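Local coordinates for protein alpha-/beta-galactoside alpha-2,3-sialyltransferase (Photobacterium phosphoreum, PDB 2ZWI) that probably transfers sialic acid to galactosides in alpha-2,3 linkage, binding the nucleotide CMP in the cleft of a GT-B fold, at residues Q18-Q22 against M198-Y202; S138-Q143 against G161-L165; N335-Y340 against M355-V361. One frame throughout, in Å; residues are numbered along the deposited sequence.

Contact 1: Q18-Q22 against M198-Y202; sequences QQMTQ and MKWDY
Residues 18-22 are a piece of helix 14-26, the first helix of the N-terminal Rossmann-like domain. Residues 198-202 form an irregular loop just after the edge strand 195-197. The loop passes alongside the helix, with CA-CA distances of 7.9 Å for Gln18-Met198 and 7.6 Å for Thr21-Tyr202. Gln18 and Thr21 point their CA-CB bonds at the loop. Gln18 is m,m. Its CG packs 3.9 Å from Met198 SD. The end of its carboxamide lies over one face of the Trp200 indole, and the atom modelled as OE1 is 3.0 Å from Lys199 O. Thr21 is m. Its OG1 bonds back to Ile17 O, and its CG2 lies over the Tyr202 ring, a CH-pi contact 3.8 Å from the centroid. Tyr202 is m, with chi2 93°. Gln22 starts sideways, and chi1 and chi2, both m, bring its amide to Tyr202. Tyr202 OH lies 2.7 Å from Gln22 OE1, a weak, unsettled hydrogen bond. Trp200 NE1 hydrogen-bonds a glycerol, probably from the crystallisation liquor, and its side chain is about 4 Å from that of CMP-binding Glu306. The contact mixes apolar and aromatic packing with glutamine amides meeting a backbone carbonyl and a phenol.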
loop_
_atom_site.group_PDB
_atom_site.type_symbol
_atom_site.label_atom_id
_atom_site.label_comp_id
_atom_site.label_asym_id
_atom_site.label_seq_id
_atom_site.Cartn_x
_atom_site.Cartn_y
_atom_site.Cartn_z
ATOM N N GLN A 18 3.823 -5.410 -3.494
ATOM C CA GLN A 18 4.901 -4.742 -4.231
ATOM C C GLN A 18 6.268 -5.415 -4.005
ATOM O O GLN A 18 7.065 -5.567 -4.936
ATOM C CB GLN A 18 4.951 -3.253 -3.884
ATOM C CG GLN A 18 3.865 -2.414 -4.589
ATOM C CD GLN A 18 4.206 -2.115 -6.042
ATOM O OE1 GLN A 18 3.325 -1.872 -6.866
ATOM N NE2 GLN A 18 5.486 -2.116 -6.358
ATOM N N GLN A 19 6.535 -5.839 -2.776
ATOM C CA GLN A 19 7.787 -6.543 -2.497
ATOM C C GLN A 19 7.850 -7.886 -3.214
ATOM O O GLN A 19 8.863 -8.196 -3.836
ATOM C CB GLN A 19 8.026 -6.705 -0.994
ATOM C CG GLN A 19 8.406 -5.415 -0.261
ATOM C CD GLN A 19 8.375 -5.600 1.246
ATOM O OE1 GLN A 19 8.453 -6.724 1.740
ATOM N NE2 GLN A 19 8.263 -4.504 1.983
ATOM N N MET A 20 6.767 -8.667 -3.156
ATOM C CA MET A 20 6.689 -9.940 -3.902
ATOM C C MET A 20 6.992 -9.701 -5.381
ATOM O O MET A 20 7.789 -10.402 -5.996
ATOM C CB MET A 20 5.298 -10.576 -3.766
ATOM C CG MET A 20 4.946 -11.116 -2.389
ATOM S SD MET A 20 3.188 -11.506 -2.272
ATOM C CE MET A 20 3.134 -12.353 -0.699
ATOM N N THR A 21 6.361 -8.680 -5.943
ATOM C CA THR A 21 6.512 -8.379 -7.361
ATOM C C THR A 21 7.956 -8.002 -7.750
ATOM O O THR A 21 8.443 -8.430 -8.788
ATOM C CB THR A 21 5.500 -7.302 -7.794
ATOM O OG1 THR A 21 4.180 -7.709 -7.396
ATOM C CG2 THR A 21 5.517 -7.123 -9.288
ATOM N N GLN A 22 8.632 -7.211 -6.913
ATOM C CA GLN A 22 10.041 -6.859 -7.142
ATOM C C GLN A 22 10.976 -8.071 -7.075
ATOM O O GLN A 22 11.894 -8.206 -7.900
ATOM C CB GLN A 22 10.497 -5.789 -6.138
ATOM C CG GLN A 22 9.657 -4.502 -6.156
ATOM C CD GLN A 22 10.060 -3.535 -7.258
ATOM O OE1 GLN A 22 9.931 -3.828 -8.447
ATOM N NE2 GLN A 22 10.540 -2.359 -6.859
ATOM N N MET A 198 5.360 3.838 -7.640
ATOM C CA MET A 198 4.962 2.425 -7.667
ATOM C C MET A 198 4.398 2.073 -9.036
ATOM O O MET A 198 3.531 2.792 -9.564
ATOM C CB MET A 198 3.922 2.100 -6.598
ATOM C CG MET A 198 4.494 1.871 -5.221
ATOM S SD MET A 198 3.184 1.401 -4.087
ATOM C CE MET A 198 4.025 1.411 -2.519
ATOM N N LYS A 199 4.911 0.985 -9.612
ATOM C CA LYS A 199 4.443 0.496 -10.912
ATOM C C LYS A 199 3.510 -0.703 -10.765
ATOM O O LYS A 199 3.622 -1.483 -9.812
ATOM C CB LYS A 199 5.621 0.148 -11.831
ATOM C CG LYS A 199 6.576 1.316 -12.072
ATOM C CD LYS A 199 5.878 2.564 -12.624
ATOM C CE LYS A 199 5.536 2.415 -14.098
ATOM N NZ LYS A 199 5.326 3.750 -14.726
ATOM N N TRP A 200 2.591 -0.841 -11.715
ATOM C CA TRP A 200 1.562 -1.873 -11.653
ATOM C C TRP A 200 1.429 -2.656 -12.968
ATOM O O TRP A 200 0.512 -3.470 -13.142
ATOM C CB TRP A 200 0.218 -1.253 -11.232
ATOM C CG TRP A 200 0.243 -0.634 -9.827
ATOM C CD1 TRP A 200 0.378 0.690 -9.512
ATOM C CD2 TRP A 200 0.134 -1.331 -8.571
ATOM N NE1 TRP A 200 0.362 0.862 -8.145
ATOM C CE2 TRP A 200 0.214 -0.360 -7.543
ATOM C CE3 TRP A 200 -0.032 -2.676 -8.217
ATOM C CZ2 TRP A 200 0.147 -0.691 -6.188
ATOM C CZ3 TRP A 200 -0.090 -3.014 -6.860
ATOM C CH2 TRP A 200 -0.015 -2.017 -5.864
ATOM N N ASP A 201 2.372 -2.434 -13.873
ATOM C CA ASP A 201 2.320 -3.022 -15.218
ATOM C C ASP A 201 3.387 -4.097 -15.407
ATOM O O ASP A 201 3.791 -4.381 -16.535
ATOM C CB ASP A 201 2.481 -1.918 -16.271
ATOM C CG ASP A 201 3.794 -1.154 -16.131
ATOM O OD1 ASP A 201 4.575 -1.423 -15.188
ATOM O OD2 ASP A 201 4.057 -0.274 -16.979
ATOM N N TYR A 202 3.846 -4.678 -14.302
ATOM C CA TYR A 202 4.857 -5.738 -14.338
ATOM C C TYR A 202 4.439 -6.939 -15.187
ATOM O O TYR A 202 5.275 -7.536 -15.878
ATOM C CB TYR A 202 5.205 -6.203 -12.915
ATOM C CG TYR A 202 6.011 -5.194 -12.132
ATOM C CD1 TYR A 202 5.384 -4.263 -11.301
ATOM C CD2 TYR A 202 7.406 -5.167 -12.221
ATOM C CE1 TYR A 202 6.120 -3.328 -10.584
ATOM C CE2 TYR A 202 8.152 -4.237 -11.507
ATOM C CZ TYR A 202 7.505 -3.325 -10.685
ATOM O OH TYR A 202 8.244 -2.394 -9.983
#

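Contact 2: S138-Q143 against G161-L165; sequences SKDNIQ and GFSQL
This is a helix-to-turn packing in the N-terminal domain of the GT-B fold, away from the annotated sites. Residues 138-143 are regular helix within helix 128-147. Residues 161-165 lead from helix 156-159 toward strand 168-172. They contain a beta turn with helical phi/psi at 162-164, closed by Leu165 N to Phe162 O at 2.8 Å. The nearest CA pairs are Ser138-Gly161 at 6.2 Å, Lys139-Gln164 at 6.3 Å and Ile142-Phe162 at 7.3 Å. Gly161 comes first and fits close against the helix. A CB here would sit only 3.3 Å from Ile142 CD1 and from Ser138 OG. Phe162 follows, with its CA-CB bond away from the helix. Its chi1 is m, and Ile142 CG2 lies over one ring face, a CH-pi contact 4.0 Å from the centroid. Helix 86-98 also touches this ring. Gln164 (chi1 m, chi2 t) points toward the helix. Its NE2 donates to Ser138 OG at 2.9 Å and to Gly161 O at 2.8 Å. Ser138 OG itself bonds to Ile135 O. Leu165 (m,m) completes the apolar patch. Its CD2 is 3.6 Å from CG of the all-t Lys139 and 4.2 Å from Ile142 CG2, while its CD1 is 3.4 Å from Gln143 OE1. A water accepts from Lys139 N at 3.0 Å and lies 2.6 Å from Gln164 OE1.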
loop_
_atom_site.group_PDB
_atom_site.type_symbol
_atom_site.label_atom_id
_atom_site.label_comp_id
_atom_site.label_asym_id
_atom_site.label_seq_id
_atom_site.Cartn_x
_atom_site.Cartn_y
_atom_site.Cartn_z
ATOM N N SER A 138 14.704 15.841 12.003
ATOM C CA SER A 138 14.462 14.433 11.613
ATOM C C SER A 138 15.706 13.536 11.621
ATOM O O SER A 138 15.655 12.423 12.143
ATOM C CB SER A 138 13.709 14.331 10.273
ATOM O OG SER A 138 14.490 14.794 9.176
ATOM N N LYS A 139 16.821 14.011 11.069
ATOM C CA LYS A 139 18.048 13.207 11.077
ATOM C C LYS A 139 18.426 12.727 12.496
ATOM O O LYS A 139 18.649 11.531 12.712
ATOM C CB LYS A 139 19.202 13.949 10.404
ATOM C CG LYS A 139 20.408 13.068 10.115
ATOM C CD LYS A 139 21.515 13.810 9.365
ATOM C CE LYS A 139 22.689 12.874 9.095
ATOM N NZ LYS A 139 23.701 13.470 8.168
ATOM N N ASP A 140 18.467 13.653 13.453
ATOM C CA ASP A 140 18.763 13.325 14.859
ATOM C C ASP A 140 17.715 12.432 15.515
ATOM O O ASP A 140 18.071 11.569 16.315
ATOM C CB ASP A 140 18.951 14.599 15.708
ATOM C CG ASP A 140 20.360 15.181 15.617
ATOM O OD1 ASP A 140 21.311 14.464 15.214
ATOM O OD2 ASP A 140 20.524 16.373 15.971
ATOM N N ASN A 141 16.437 12.657 15.195
ATOM C CA ASN A 141 15.333 11.795 15.650
ATOM C C ASN A 141 15.585 10.341 15.263
ATOM O O ASN A 141 15.490 9.430 16.092
ATOM C CB ASN A 141 13.993 12.185 14.990
ATOM C CG ASN A 141 13.392 13.478 15.517
ATOM O OD1 ASN A 141 13.787 14.012 16.566
ATOM N ND2 ASN A 141 12.392 13.987 14.775
ATOM N N ILE A 142 15.880 10.138 13.980
ATOM C CA ILE A 142 16.082 8.798 13.419
ATOM C C ILE A 142 17.348 8.152 13.986
ATOM O O ILE A 142 17.337 6.991 14.381
ATOM C CB ILE A 142 16.156 8.844 11.866
ATOM C CG1 ILE A 142 14.836 9.359 11.272
ATOM C CG2 ILE A 142 16.544 7.467 11.277
ATOM C CD1 ILE A 142 14.999 9.939 9.897
ATOM N N GLN A 143 18.438 8.914 14.022
ATOM C CA GLN A 143 19.684 8.414 14.575
ATOM C C GLN A 143 19.529 8.017 16.048
ATOM O O GLN A 143 20.003 6.956 16.441
ATOM C CB GLN A 143 20.827 9.413 14.367
ATOM C CG GLN A 143 22.218 8.849 14.679
ATOM C CD GLN A 143 22.618 7.687 13.775
ATOM O OE1 GLN A 143 22.704 7.829 12.551
ATOM N NE2 GLN A 143 22.886 6.536 14.379
ATOM N N GLY A 161 12.481 10.539 6.124
ATOM C CA GLY A 161 13.741 11.231 6.387
ATOM C C GLY A 161 14.996 10.374 6.422
ATOM O O GLY A 161 16.065 10.868 6.800
ATOM N N PHE A 162 14.880 9.109 6.015
ATOM C CA PHE A 162 15.991 8.146 6.126
ATOM C C PHE A 162 17.099 8.327 5.086
ATOM O O PHE A 162 18.235 7.896 5.324
ATOM C CB PHE A 162 15.479 6.698 6.052
ATOM C CG PHE A 162 14.850 6.193 7.324
ATOM C CD1 PHE A 162 15.522 5.276 8.127
ATOM C CD2 PHE A 162 13.571 6.618 7.705
ATOM C CE1 PHE A 162 14.946 4.795 9.307
ATOM C CE2 PHE A 162 12.979 6.144 8.879
ATOM C CZ PHE A 162 13.662 5.232 9.683
ATOM N N SER A 163 16.787 8.933 3.933
ATOM C CA SER A 163 17.830 9.157 2.905
ATOM C C SER A 163 18.952 10.105 3.386
ATOM O O SER A 163 20.024 10.182 2.768
ATOM C CB SER A 163 17.228 9.619 1.574
ATOM O OG SER A 163 16.889 11.000 1.602
ATOM N N GLN A 164 18.698 10.811 4.493
ATOM C CA GLN A 164 19.733 11.592 5.176
ATOM C C GLN A 164 20.798 10.700 5.818
ATOM O O GLN A 164 21.916 11.145 6.067
ATOM C CB GLN A 164 19.099 12.500 6.244
ATOM C CG GLN A 164 18.135 13.542 5.678
ATOM C CD GLN A 164 17.326 14.267 6.752
ATOM O OE1 GLN A 164 17.505 15.464 6.968
ATOM N NE2 GLN A 164 16.428 13.544 7.424
ATOM N N LEU A 165 20.449 9.441 6.082
ATOM C CA LEU A 165 21.328 8.533 6.824
ATOM C C LEU A 165 21.872 7.372 6.008
ATOM O O LEU A 165 23.007 6.935 6.237
ATOM C CB LEU A 165 20.614 7.969 8.058
ATOM C CG LEU A 165 20.378 8.815 9.315
ATOM C CD1 LEU A 165 21.664 9.485 9.773
ATOM C CD2 LEU A 165 19.292 9.831 9.087
HETATM O O HOH W 1 17.297 16.489 9.387
#

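Contact 3: N335-Y340 against M355-V361; sequences NKFIFY and MIELNIV
The two segments belong to a beta-alpha-beta crossover in the C-terminal domain of the GT-B fold. Strand 334-340 leads through helix 350-357 to the neighbouring parallel strand 366-368. Residues 355-357 are the last turn of that helix. The helix ends in a Schellman motif, with Asn359 at positive phi (56°), Ile360 N bonded to Met355 O at 3.0 Å and Asn359 N to Ile356 O at 2.9 Å. This turn brings Ile360 and Val361 back toward the strand. The closest CA pair is Asn335-Val361, at 6.4 Å. On the strand, Lys336 has helical phi/psi (-81/-33), which breaks the alternation of side chains. Asn335, Ile338 and Tyr340 face the helix end, while Lys336 and Phe337 point away. Ile338 (m,t) is the central bump. Its CD1 enters a hollow lined by Met355 CE at 3.5 Å, Val361 CB at 3.8 Å and Ile360 CG2 at 4.4 Å. Asn335 (t) sits beside Val361, with OD1 3.6 Å from Val361 CB. Its ND2 makes weak hydrogen bonds to Phe337 O, at 3.3 Å, and to Val318 O. Beyond Ile338, Tyr340 (m) brings its OH 3.9 Å from Val361 CG1. This buried hydroxyl has no polar partner in the model. Phe326 and Phe327 of helix 325-328 touch Met355 and Ile360, and Val366 touches Tyr340 and Val361. The Met355 side chain is about 6 Å from that of CMP-binding Ser323. Met355 (m,t,p) makes a Met-aromatic contact at the Tyr340 ring edge, with SD 5.0 Å from the centroid and 3.2 Å from Tyr340 OH.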
loop_
_atom_site.group_PDB
_atom_site.type_symbol
_atom_site.label_atom_id
_atom_site.label_comp_id
_atom_site.label_asym_id
_atom_site.label_seq_id
_atom_site.Cartn_x
_atom_site.Cartn_y
_atom_site.Cartn_z
ATOM N N ASN A 335 -13.756 6.429 -11.736
ATOM C CA ASN A 335 -14.265 6.517 -10.370
ATOM C C ASN A 335 -15.609 7.256 -10.367
ATOM O O ASN A 335 -15.647 8.453 -10.627
ATOM C CB ASN A 335 -13.253 7.248 -9.483
ATOM C CG ASN A 335 -13.588 7.173 -7.995
ATOM O OD1 ASN A 335 -12.942 7.830 -7.182
ATOM N ND2 ASN A 335 -14.592 6.390 -7.636
ATOM N N LYS A 336 -16.701 6.550 -10.086
ATOM C CA LYS A 336 -18.027 7.161 -10.159
ATOM C C LYS A 336 -18.427 7.997 -8.938
ATOM O O LYS A 336 -19.147 8.986 -9.078
ATOM C CB LYS A 336 -19.108 6.117 -10.484
ATOM C CG LYS A 336 -19.008 5.549 -11.897
ATOM C CD LYS A 336 -20.276 4.818 -12.279
ATOM C CE LYS A 336 -20.173 4.183 -13.648
ATOM N NZ LYS A 336 -20.019 5.179 -14.720
ATOM N N PHE A 337 -17.965 7.597 -7.752
ATOM C CA PHE A 337 -18.291 8.278 -6.491
ATOM C C PHE A 337 -17.457 7.685 -5.356
ATOM O O PHE A 337 -17.091 6.511 -5.412
ATOM C CB PHE A 337 -19.793 8.155 -6.153
ATOM C CG PHE A 337 -20.306 6.730 -6.108
ATOM C CD1 PHE A 337 -20.191 5.967 -4.947
ATOM C CD2 PHE A 337 -20.894 6.152 -7.231
ATOM C CE1 PHE A 337 -20.652 4.654 -4.903
ATOM C CE2 PHE A 337 -21.359 4.839 -7.195
ATOM C CZ PHE A 337 -21.236 4.091 -6.025
ATOM N N ILE A 338 -17.132 8.497 -4.348
ATOM C CA ILE A 338 -16.589 7.973 -3.089
ATOM C C ILE A 338 -17.357 8.562 -1.908
ATOM O O ILE A 338 -17.543 9.780 -1.827
ATOM C CB ILE A 338 -15.068 8.254 -2.898
ATOM C CG1 ILE A 338 -14.248 7.806 -4.116
ATOM C CG2 ILE A 338 -14.549 7.540 -1.655
ATOM C CD1 ILE A 338 -12.729 8.071 -3.958
ATOM N N PHE A 339 -17.816 7.694 -1.009
ATOM C CA PHE A 339 -18.465 8.132 0.223
ATOM C C PHE A 339 -17.500 8.084 1.383
ATOM O O PHE A 339 -16.748 7.121 1.552
ATOM C CB PHE A 339 -19.706 7.301 0.556
ATOM C CG PHE A 339 -20.935 7.729 -0.197
ATOM C CD1 PHE A 339 -21.953 8.433 0.447
ATOM C CD2 PHE A 339 -21.062 7.450 -1.557
ATOM C CE1 PHE A 339 -23.089 8.845 -0.254
ATOM C CE2 PHE A 339 -22.184 7.865 -2.262
ATOM C CZ PHE A 339 -23.203 8.555 -1.613
ATOM N N TYR A 340 -17.554 9.134 2.184
ATOM C CA TYR A 340 -16.704 9.267 3.352
ATOM C C TYR A 340 -17.550 9.433 4.616
ATOM O O TYR A 340 -18.597 10.081 4.594
ATOM C CB TYR A 340 -15.804 10.492 3.195
ATOM C CG TYR A 340 -14.896 10.477 1.982
ATOM C CD1 TYR A 340 -15.331 10.977 0.751
ATOM C CD2 TYR A 340 -13.594 9.966 2.069
ATOM C CE1 TYR A 340 -14.483 10.979 -0.366
ATOM C CE2 TYR A 340 -12.746 9.963 0.964
ATOM C CZ TYR A 340 -13.195 10.474 -0.246
ATOM O OH TYR A 340 -12.353 10.482 -1.339
ATOM N N MET A 355 -7.249 13.269 -1.761
ATOM C CA MET A 355 -7.799 12.480 -2.871
ATOM C C MET A 355 -8.275 13.391 -4.005
ATOM O O MET A 355 -8.103 13.067 -5.186
ATOM C CB MET A 355 -8.887 11.521 -2.386
ATOM C CG MET A 355 -8.310 10.387 -1.507
ATOM S SD MET A 355 -9.500 9.235 -0.782
ATOM C CE MET A 355 -9.731 8.097 -2.143
ATOM N N ILE A 356 -8.833 14.549 -3.654
ATOM C CA ILE A 356 -9.168 15.552 -4.677
ATOM C C ILE A 356 -7.906 16.088 -5.365
ATOM O O ILE A 356 -7.832 16.113 -6.601
ATOM C CB ILE A 356 -10.045 16.694 -4.107
ATOM C CG1 ILE A 356 -11.471 16.188 -3.863
ATOM C CG2 ILE A 356 -10.048 17.910 -5.038
ATOM C CD1 ILE A 356 -12.301 17.092 -2.919
ATOM N N GLU A 357 -6.914 16.489 -4.569
ATOM C CA GLU A 357 -5.655 17.046 -5.105
ATOM C C GLU A 357 -4.917 16.104 -6.057
ATOM O O GLU A 357 -4.304 16.555 -7.035
ATOM C CB GLU A 357 -4.717 17.491 -3.977
ATOM C CG GLU A 357 -5.238 18.668 -3.158
ATOM C CD GLU A 357 -5.527 19.898 -4.015
ATOM O OE1 GLU A 357 -6.668 20.410 -3.976
ATOM O OE2 GLU A 357 -4.610 20.332 -4.742
ATOM N N LEU A 358 -4.995 14.804 -5.778
ATOM C CA LEU A 358 -4.366 13.771 -6.610
ATOM C C LEU A 358 -5.213 13.331 -7.801
ATOM O O LEU A 358 -4.831 12.423 -8.544
ATOM C CB LEU A 358 -4.030 12.549 -5.752
ATOM C CG LEU A 358 -2.842 12.737 -4.806
ATOM C CD1 LEU A 358 -2.835 11.633 -3.780
ATOM C CD2 LEU A 358 -1.548 12.733 -5.599
ATOM N N ASN A 359 -6.363 13.976 -7.966
ATOM C CA ASN A 359 -7.320 13.647 -9.023
ATOM C C ASN A 359 -7.755 12.181 -8.994
ATOM O O ASN A 359 -8.004 11.575 -10.031
ATOM C CB ASN A 359 -6.769 14.053 -10.401
ATOM C CG ASN A 359 -6.371 15.508 -10.451
ATOM O OD1 ASN A 359 -7.222 16.391 -10.561
ATOM N ND2 ASN A 359 -5.072 15.773 -10.359
ATOM N N ILE A 360 -7.825 11.621 -7.789
ATOM C CA ILE A 360 -8.352 10.278 -7.574
ATOM C C ILE A 360 -9.877 10.319 -7.749
ATOM O O ILE A 360 -10.496 9.359 -8.207
ATOM C CB ILE A 360 -7.943 9.743 -6.168
ATOM C CG1 ILE A 360 -6.436 9.414 -6.153
ATOM C CG2 ILE A 360 -8.770 8.512 -5.783
ATOM C CD1 ILE A 360 -5.845 9.212 -4.766
ATOM N N VAL A 361 -10.461 11.456 -7.380
ATOM C CA VAL A 361 -11.898 11.660 -7.424
ATOM C C VAL A 361 -12.179 13.123 -7.749
ATOM O O VAL A 361 -11.503 14.026 -7.240
ATOM C CB VAL A 361 -12.562 11.245 -6.068
ATOM C CG1 VAL A 361 -12.027 12.087 -4.894
ATOM C CG2 VAL A 361 -14.105 11.267 -6.146
#

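Contacts 1 and 2 belong to the N-terminal domain, built round the seven-stranded parallel sheet. Contact 3 belongs to the C-terminal domain, built round the six-stranded one. Contact 2 is nested within the loop that contact 1 closes, and contact 3 follows both along the chain. None touches another. The centres are 27 Å apart for contacts 1 and 2, 23 Å for contacts 1 and 3, and 33 Å for contacts 2 and 3. The side chains of Trp200 in contact 1 and Met355 in contact 3 lie about 8 and 9 Å from the nucleotide. Both domains of the GT-B fold thus contribute packing near it. Contact 2 is remote from the CMP site.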